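Local structure of acyl-CoA dehydrogenase domain protein Tcur3481 (Thermomonospora curvata, 6WY9) at residues L53-P58 / G62-G67. The protein probably acts as an FAD-dependent acyl-CoA dehydrogenase. Residues are numbered along the deposited sequence; the frame is centred on the assembly and turned at random.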
loop_
_atom_site.group_PDB
_atom_site.type_symbol
_atom_site.label_atom_id
_atom_site.label_comp_id
_atom_site.label_asym_id
_atom_site.label_seq_id
_atom_site.Cartn_x
_atom_site.Cartn_y
_atom_site.Cartn_z
ATOM N N LEU B 53 25.192 -28.813 8.980
ATOM C CA LEU B 53 25.951 -27.677 9.506
ATOM C C LEU B 53 27.216 -27.458 8.696
ATOM O O LEU B 53 27.752 -26.340 8.658
ATOM C CB LEU B 53 26.302 -27.878 10.994
ATOM C CG LEU B 53 25.107 -28.083 11.952
ATOM C CD1 LEU B 53 25.596 -28.290 13.384
ATOM C CD2 LEU B 53 24.022 -26.937 11.899
ATOM N N GLY B 54 27.719 -28.513 8.052
ATOM C CA GLY B 54 28.957 -28.399 7.322
ATOM C C GLY B 54 28.801 -28.047 5.873
ATOM O O GLY B 54 29.791 -27.698 5.212
ATOM N N VAL B 55 27.569 -28.112 5.361
ATOM C CA VAL B 55 27.378 -28.034 3.914
ATOM C C VAL B 55 27.864 -26.691 3.371
ATOM O O VAL B 55 28.522 -26.644 2.328
ATOM C CB VAL B 55 25.907 -28.338 3.537
ATOM C CG1 VAL B 55 24.988 -27.236 3.976
ATOM C CG2 VAL B 55 25.795 -28.558 2.066
ATOM N N ALA B 56 27.627 -25.594 4.097
ATOM C CA ALA B 56 28.067 -24.261 3.646
ATOM C C ALA B 56 29.515 -23.910 3.998
ATOM O O ALA B 56 30.013 -22.876 3.523
ATOM C CB ALA B 56 27.159 -23.172 4.226
ATOM N N LEU B 57 30.202 -24.713 4.807
ATOM C CA LEU B 57 31.518 -24.384 5.352
ATOM C C LEU B 57 32.626 -25.034 4.546
ATOM O O LEU B 57 32.383 -25.943 3.749
ATOM C CB LEU B 57 31.607 -24.829 6.815
ATOM C CG LEU B 57 31.040 -23.791 7.795
ATOM C CD1 LEU B 57 29.761 -23.266 7.247
ATOM C CD2 LEU B 57 30.778 -24.401 9.150
ATOM N N PRO B 58 33.884 -24.625 4.764
ATOM C CA PRO B 58 34.962 -25.094 3.896
ATOM C C PRO B 58 35.283 -26.571 4.096
ATOM O O PRO B 58 35.065 -27.155 5.162
ATOM C CB PRO B 58 36.164 -24.220 4.308
ATOM C CG PRO B 58 35.584 -23.127 5.172
ATOM C CD PRO B 58 34.403 -23.735 5.821
ATOM N N GLY B 62 36.066 -29.826 7.227
ATOM C CA GLY B 62 35.156 -30.949 7.156
ATOM C C GLY B 62 33.825 -30.660 6.501
ATOM O O GLY B 62 32.970 -31.553 6.462
ATOM N N GLY B 63 33.611 -29.447 5.994
ATOM C CA GLY B 63 32.363 -29.106 5.336
ATOM C C GLY B 63 32.331 -29.530 3.872
ATOM O O GLY B 63 33.247 -30.158 3.347
ATOM N N ALA B 64 31.242 -29.177 3.201
ATOM C CA ALA B 64 31.149 -29.492 1.782
ATOM C C ALA B 64 31.638 -28.351 0.881
ATOM O O ALA B 64 31.768 -28.551 -0.332
ATOM C CB ALA B 64 29.708 -29.858 1.410
ATOM N N GLY B 65 31.891 -27.167 1.433
ATOM C CA GLY B 65 32.374 -26.055 0.627
ATOM C C GLY B 65 31.354 -25.468 -0.331
ATOM O O GLY B 65 31.731 -24.975 -1.394
ATOM N N LEU B 66 30.075 -25.498 0.010
ATOM C CA LEU B 66 29.042 -25.006 -0.898
ATOM C C LEU B 66 28.560 -23.584 -0.596
ATOM O O LEU B 66 27.671 -23.084 -1.303
ATOM C CB LEU B 66 27.855 -25.971 -0.908
ATOM C CG LEU B 66 28.259 -27.349 -1.442
ATOM C CD1 LEU B 66 27.056 -28.261 -1.526
ATOM C CD2 LEU B 66 28.898 -27.215 -2.808
ATOM N N GLY B 67 29.098 -22.924 0.432
ATOM C CA GLY B 67 28.977 -21.473 0.542
ATOM C C GLY B 67 27.575 -20.933 0.838
ATOM O O GLY B 67 26.707 -21.598 1.425
#
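Residues 53-58 and 62-67 pack through their backbones, in the glycine-rich loop that links helix 41-49 to helix 67-80 of the N-terminal domain. Every cross-bond runs from an amide of 63-67 to a carbonyl of 54-58. Gly54 O is gripped twice. Leu57 N closes the type I beta turn 54-57 on it. Ala64 N lies 2.9 Å from Gly54 O and comes from the opposite face of the carbonyl plane. Val55 O takes Leu66 N at 3.0 Å, in the carbonyl plane, with a C=O...N angle of 160°. Leu57 O accepts Gly65 N at 2.7 Å, and Pro58 O accepts Gly63 N at 2.8 Å. The bond from Gly67 N to Ala56 O is weak.

Gly63 fits closely, its CA only 2.9 Å from Gly54 O. The same CA makes a CA-H...O contact with Leu57 O. Side chains add a small apolar patch. Val55 has CG1 between its backbone N and carbonyl carbon (chi1 70°), which turns CG2 to the far side from N. There Val55 CG2 lies 3.8 Å from Leu66 CD1 and more loosely against Ala64 CB. Leu66 CB is 3.4 Å from Val55 O.

Val55 touches Leu12 of helix 5-23, and Leu66 touches Leu5 and Glu8 of the same helix. Leu57 and Pro58 pack on helix 87-100, Leu57 also meets helix 109-113, and Leu53 reaches back to helix 41-49. The loop thus packs against these helices in part, while Gly62, Ala64 and Gly65 are exposed.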